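Local coordinates for adenine Deaminase (Enterococcus faecalis, PDB 2ICS), which is a zinc-dependent amidohydrolase that binds adenine and two zinc ions per subunit and deacetylates acetyl-(R)-mandelate in vitro with very low efficiency, at residues G239-I244 against K265-S270; P184-I189 against G206-H211. All blocks are in the same frame, centred on the assembly; numbering follows the deposited sequence.

In the fold
Both contacts are buried inside the TIM barrel, and they meet in one parallel sheet. Strand 208-210 of contact 2 runs beside strand 241-243 of contact 1, with two probable backbone hydrogen bonds between Leu209 and the residues Val241 and Asp243. Contact 2 joins two parallel strands that carry, at or just beyond their C-terminal ends, the histidines that bind a zinc ion next to adenine, so its chemistry is that of a metal site set on parallel-strand hydrogen bonds. Contact 1 is looser: a single bridge joins a strand to a loop, and a carboxylate held by two serines does much of the work. It stays behind the metals, in the second shell.

Contact 1 of 2, residues G239-I244 against K265-S270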
loop_
_atom_site.group_PDB
_atom_site.type_symbol
_atom_site.label_atom_id
_atom_site.label_comp_id
_atom_site.label_asym_id
_atom_site.label_seq_id
_atom_site.Cartn_x
_atom_site.Cartn_y
_atom_site.Cartn_z
ATOM N N GLY A 239 12.607 13.250 3.736
ATOM C CA GLY A 239 12.192 11.927 4.165
ATOM C C GLY A 239 10.713 11.608 4.240
ATOM O O GLY A 239 10.351 10.535 4.725
ATOM N N VAL A 240 9.848 12.518 3.804
ATOM C CA VAL A 240 8.418 12.222 3.816
ATOM C C VAL A 240 8.223 11.126 2.762
ATOM O O VAL A 240 8.645 11.278 1.614
ATOM C CB VAL A 240 7.571 13.463 3.434
ATOM C CG1 VAL A 240 6.089 13.107 3.458
ATOM C CG2 VAL A 240 7.855 14.610 4.407
ATOM N N VAL A 241 7.593 10.022 3.153
ATOM C CA VAL A 241 7.381 8.895 2.244
ATOM C C VAL A 241 6.216 9.084 1.264
ATOM O O VAL A 241 5.055 9.147 1.663
ATOM C CB VAL A 241 7.160 7.599 3.051
ATOM C CG1 VAL A 241 7.071 6.395 2.114
ATOM C CG2 VAL A 241 8.298 7.414 4.047
ATOM N N PHE A 242 6.540 9.171 -0.023
ATOM C CA PHE A 242 5.532 9.348 -1.063
ATOM C C PHE A 242 4.896 8.009 -1.442
ATOM O O PHE A 242 5.564 7.111 -1.960
ATOM C CB PHE A 242 6.161 9.997 -2.297
ATOM C CG PHE A 242 6.369 11.488 -2.170
ATOM C CD1 PHE A 242 6.756 12.060 -0.960
ATOM C CD2 PHE A 242 6.206 12.320 -3.276
ATOM C CE1 PHE A 242 6.977 13.436 -0.854
ATOM C CE2 PHE A 242 6.425 13.699 -3.179
ATOM C CZ PHE A 242 6.811 14.256 -1.969
ATOM N N ASP A 243 3.601 7.886 -1.172
ATOM C CA ASP A 243 2.853 6.662 -1.457
ATOM C C ASP A 243 1.844 6.968 -2.564
ATOM O O ASP A 243 1.159 7.986 -2.511
ATOM C CB ASP A 243 2.137 6.214 -0.175
ATOM C CG ASP A 243 1.355 4.927 -0.345
ATOM O OD1 ASP A 243 1.970 3.840 -0.454
ATOM O OD2 ASP A 243 0.110 5.008 -0.359
ATOM N N ILE A 244 1.755 6.090 -3.558
ATOM C CA ILE A 244 0.839 6.279 -4.686
ATOM C C ILE A 244 -0.654 6.386 -4.335
ATOM O O ILE A 244 -1.291 7.384 -4.662
ATOM C CB ILE A 244 1.004 5.151 -5.741
ATOM C CG1 ILE A 244 2.406 5.204 -6.361
ATOM C CG2 ILE A 244 -0.045 5.305 -6.850
ATOM C CD1 ILE A 244 2.680 6.461 -7.168
ATOM N N LYS A 265 10.765 9.720 -7.535
ATOM C CA LYS A 265 10.021 8.462 -7.627
ATOM C C LYS A 265 9.257 8.205 -6.331
ATOM O O LYS A 265 9.696 8.613 -5.251
ATOM C CB LYS A 265 10.974 7.282 -7.868
ATOM C CG LYS A 265 11.762 7.355 -9.161
ATOM C CD LYS A 265 12.698 6.155 -9.318
ATOM C CE LYS A 265 13.480 6.256 -10.627
ATOM N NZ LYS A 265 14.412 5.115 -10.845
ATOM N N ALA A 266 8.116 7.525 -6.434
ATOM C CA ALA A 266 7.338 7.209 -5.247
ATOM C C ALA A 266 8.100 6.146 -4.453
ATOM O O ALA A 266 8.764 5.282 -5.029
ATOM C CB ALA A 266 5.957 6.688 -5.638
ATOM N N ALA A 267 8.007 6.215 -3.134
ATOM C CA ALA A 267 8.686 5.258 -2.271
ATOM C C ALA A 267 7.931 3.935 -2.255
ATOM O O ALA A 267 8.532 2.861 -2.159
ATOM C CB ALA A 267 8.790 5.816 -0.855
ATOM N N SER A 268 6.608 4.022 -2.335
ATOM C CA SER A 268 5.772 2.832 -2.326
ATOM C C SER A 268 4.581 2.981 -3.263
ATOM O O SER A 268 4.044 4.079 -3.458
ATOM C CB SER A 268 5.284 2.528 -0.900
ATOM O OG SER A 268 4.669 3.658 -0.303
ATOM N N ILE A 269 4.183 1.852 -3.837
ATOM C CA ILE A 269 3.073 1.792 -4.767
ATOM C C ILE A 269 1.880 1.116 -4.101
ATOM O O ILE A 269 1.993 0.007 -3.580
ATOM C CB ILE A 269 3.493 1.014 -6.035
ATOM C CG1 ILE A 269 4.593 1.790 -6.763
ATOM C CG2 ILE A 269 2.300 0.791 -6.959
ATOM C CD1 ILE A 269 5.205 1.026 -7.906
ATOM N N SER A 270 0.743 1.805 -4.104
ATOM C CA SER A 270 -0.486 1.287 -3.507
ATOM C C SER A 270 -1.671 1.642 -4.399
ATOM O O SER A 270 -1.571 2.509 -5.269
ATOM C CB SER A 270 -0.691 1.852 -2.099
ATOM O OG SER A 270 -0.715 3.267 -2.118
#
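Asp243 swings its CG anti to the backbone N (chi1 -178°), while Ser268 and Ser270 each hold OG between their own backbone N and carbonyl carbon (chi1 52° for Ser268), and these rotations bring two hydroxyls to one carboxylate. The setting is the closing region of the TIM barrel: strand 241-243 is met by the loop segment 265-270, which leads on to the zinc ligand Asp272, a position consistent with the eighth barrel strand of the amidohydrolases, although no regular strand is formed here.

Ser268 OG donates to Asp243 OD1 at 2.7 Å, using the anti lone pair, the one turned away from the other oxygen. Ser270 OG gives its proton to Asp243 OD2 at 2.6 Å, but arrives from above the carboxylate plane. With Thr210 OG1 also hydrogen-bonded to OD2, three hydroxyls fix the rotation of this buried group. The carboxylate of Asp59 lies close to OD1, and these donors would be expected to offset some of that repulsion. Ser270 sits beside the zinc ligand His60, so the network belongs to the second shell of the metal centre.

The backbones share a single bridge, Asp243 with Ser268. Ile244 N donates to Ser268 O at 3.0 Å, and on the other side of the bridge Phe242 O takes two successive amides: Ala267 N at 2.9 Å, in the carbonyl plane but with a bent N-H (136°), and Ser268 N at a longer 3.3 Å.

Apolar groups fill in around this. Ile244 points at the partner segment and lays CG1 against Ile269 CA, with Leu293 of helix 286-296 packing on it as well, while its CD1 rests on Ala266 CB at 3.6 Å. Near the other end, Val241 CG1 presses on Ala267 CB at 3.5 Å, tighter than a usual methyl contact.

Contact 2 of 2, residues P184-I189 against G206-H211; sequences PLMVHI and GDVLTH. With ZN (zinc ion), chain C; ADE (adenine), chain D.
A beta-alpha-beta unit of the TIM barrel carries one half of the binuclear zinc site here: strands 186-189 and 208-210 run parallel, and each brings a histidine, His188 within the first and His211 just after the second, to the same zinc ion. His188 binds it through ND1 at 2.1 Å and His211 through NE2 at 2.2 Å. Adenine N6, a water and the carboxylated Lys154 are further ligands. The two ring nitrogens approach because they share the metal, with no hydrogen bond between them, and the ring planes stand at 72°. Their far nitrogens are tied down too, His188 NE2 to Ser158 OG and His211 ND1 to Gly245 O.

Below the metal, the parallel pairing is made by Leu185 O with Val208 N, Val208 O with Val187 N at 2.6 Å, and Val187 O with Thr210 N. A water joins Leu185 N to Asp207 OD1, while Asp207 OD2 accepts from Glu204 N and forms a salt bridge with Lys174 NZ.

Met186, a selenomethionine, shares a face with Val208 and Thr210. Its chain bends at chi3 (-84°), bringing CE to Val208 CG1 at 4.0 Å while SE lies against Thr210 CB. Thr210 CG2 sits over the centre of the His211 ring, 3.9 Å above its plane; Thr210 OG1 is hydrogen-bonded to both Asp243 OD2 and His60 ND1, a ligand of the other zinc.

On the face of Val187 and Leu209, the end of Ile189 reaches over, its CG2 meeting Leu209 CD1 at 3.6 Å, the side chains crossing at about a right angle. Helix 196-202, which links the strands, packs on Val187, Ile189 and Leu209; helix 168-178 touches Leu185 and Val187, and strand 241-243 flanks strand 208-210.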
loop_
_atom_site.group_PDB
_atom_site.type_symbol
_atom_site.label_atom_id
_atom_site.label_comp_id
_atom_site.label_asym_id
_atom_site.label_seq_id
_atom_site.Cartn_x
_atom_site.Cartn_y
_atom_site.Cartn_z
ATOM N N PRO A 184 3.303 5.035 13.029
ATOM C CA PRO A 184 3.221 5.577 11.667
ATOM C C PRO A 184 1.931 6.326 11.367
ATOM O O PRO A 184 0.847 5.929 11.793
ATOM C CB PRO A 184 3.388 4.338 10.794
ATOM C CG PRO A 184 4.327 3.494 11.614
ATOM C CD PRO A 184 3.723 3.622 13.004
ATOM N N LEU A 185 2.067 7.414 10.620
ATOM C CA LEU A 185 0.936 8.244 10.233
ATOM C C LEU A 185 0.833 8.335 8.713
ATOM O O LEU A 185 1.823 8.629 8.048
ATOM C CB LEU A 185 1.111 9.661 10.795
ATOM C CG LEU A 185 0.267 10.764 10.145
ATOM C CD1 LEU A 185 -1.197 10.575 10.498
ATOM C CD2 LEU A 185 0.746 12.128 10.614
HETATM N N MSE A 186 -0.349 8.066 8.163
HETATM C CA MSE A 186 -0.549 8.191 6.720
HETATM C C MSE A 186 -1.409 9.432 6.477
HETATM O O MSE A 186 -2.453 9.599 7.106
HETATM C CB MSE A 186 -1.265 6.971 6.133
HETATM C CG MSE A 186 -1.534 7.135 4.633
HETATM SE SE MSE A 186 -2.338 5.627 3.721
HETATM C CE MSE A 186 -0.731 4.601 3.382
ATOM N N VAL A 187 -0.971 10.298 5.572
ATOM C CA VAL A 187 -1.708 11.519 5.274
ATOM C C VAL A 187 -2.236 11.539 3.850
ATOM O O VAL A 187 -1.493 11.400 2.883
ATOM C CB VAL A 187 -0.831 12.784 5.490
ATOM C CG1 VAL A 187 -1.623 14.045 5.157
ATOM C CG2 VAL A 187 -0.357 12.838 6.932
ATOM N N HIS A 188 -3.544 11.699 3.736
ATOM C CA HIS A 188 -4.206 11.770 2.449
ATOM C C HIS A 188 -4.304 13.244 2.075
ATOM O O HIS A 188 -4.580 14.094 2.925
ATOM C CB HIS A 188 -5.587 11.082 2.568
ATOM C CG HIS A 188 -6.717 11.776 1.859
ATOM N ND1 HIS A 188 -7.653 11.055 1.149
ATOM C CD2 HIS A 188 -7.072 13.088 1.864
ATOM C CE1 HIS A 188 -8.550 11.937 0.747
ATOM N NE2 HIS A 188 -8.243 13.179 1.155
ATOM N N ILE A 189 -4.030 13.548 0.813
ATOM C CA ILE A 189 -4.117 14.916 0.322
ATOM C C ILE A 189 -5.042 14.924 -0.883
ATOM O O ILE A 189 -5.199 13.914 -1.571
ATOM C CB ILE A 189 -2.739 15.492 -0.115
ATOM C CG1 ILE A 189 -2.114 14.605 -1.196
ATOM C CG2 ILE A 189 -1.815 15.608 1.094
ATOM C CD1 ILE A 189 -0.802 15.163 -1.777
ATOM N N GLY A 206 9.323 9.756 7.679
ATOM C CA GLY A 206 8.602 8.616 8.215
ATOM C C GLY A 206 7.102 8.734 8.025
ATOM O O GLY A 206 6.401 7.722 7.970
ATOM N N ASP A 207 6.600 9.965 7.952
ATOM C CA ASP A 207 5.173 10.176 7.741
ATOM C C ASP A 207 4.915 9.816 6.287
ATOM O O ASP A 207 5.692 10.180 5.403
ATOM C CB ASP A 207 4.782 11.636 8.005
ATOM C CG ASP A 207 4.848 12.008 9.486
ATOM O OD1 ASP A 207 4.602 11.125 10.339
ATOM O OD2 ASP A 207 5.131 13.189 9.795
ATOM N N VAL A 208 3.826 9.101 6.040
ATOM C CA VAL A 208 3.497 8.668 4.694
ATOM C C VAL A 208 2.497 9.581 4.005
ATOM O O VAL A 208 1.383 9.781 4.487
ATOM C CB VAL A 208 2.941 7.216 4.713
ATOM C CG1 VAL A 208 2.700 6.726 3.290
ATOM C CG2 VAL A 208 3.919 6.288 5.439
ATOM N N LEU A 209 2.911 10.138 2.872
ATOM C CA LEU A 209 2.063 11.018 2.079
ATOM C C LEU A 209 1.439 10.169 0.975
ATOM O O LEU A 209 2.125 9.807 0.021
ATOM C CB LEU A 209 2.913 12.121 1.445
ATOM C CG LEU A 209 2.189 13.104 0.527
ATOM C CD1 LEU A 209 1.396 14.064 1.396
ATOM C CD2 LEU A 209 3.186 13.866 -0.346
ATOM N N THR A 210 0.154 9.838 1.092
ATOM C CA THR A 210 -0.475 9.020 0.061
ATOM C C THR A 210 -1.148 9.922 -0.989
ATOM O O THR A 210 -1.372 11.111 -0.739
ATOM C CB THR A 210 -1.461 7.989 0.699
ATOM O OG1 THR A 210 -1.772 6.958 -0.251
ATOM C CG2 THR A 210 -2.731 8.666 1.173
ATOM N N HIS A 211 -1.434 9.365 -2.166
ATOM C CA HIS A 211 -2.017 10.120 -3.281
ATOM C C HIS A 211 -0.964 11.115 -3.778
ATOM O O HIS A 211 -1.290 12.157 -4.351
ATOM C CB HIS A 211 -3.258 10.912 -2.849
ATOM C CG HIS A 211 -4.336 10.077 -2.240
ATOM N ND1 HIS A 211 -4.659 8.804 -2.657
ATOM C CD2 HIS A 211 -5.224 10.379 -1.260
ATOM C CE1 HIS A 211 -5.705 8.388 -1.938
ATOM N NE2 HIS A 211 -6.083 9.310 -1.076
HETATM ZN ZN ZN C . -7.723 9.090 0.357
HETATM N N9 ADE D . -12.903 12.653 -2.002
HETATM C C8 ADE D . -11.625 13.139 -1.994
HETATM N N7 ADE D . -10.783 12.197 -1.668
HETATM C C5 ADE D . -11.462 11.045 -1.445
HETATM C C6 ADE D . -11.107 9.716 -1.069
HETATM N N6 ADE D . -9.784 9.376 -0.846
HETATM N N1 ADE D . -12.091 8.794 -0.936
HETATM C C2 ADE D . -13.383 9.100 -1.148
HETATM N N3 ADE D . -13.757 10.336 -1.500
HETATM C C4 ADE D . -12.844 11.324 -1.657
HETATM O O HOH W 1 5.043 7.872 10.597
HETATM O O HOH W 2 -8.105 7.115 -0.620
#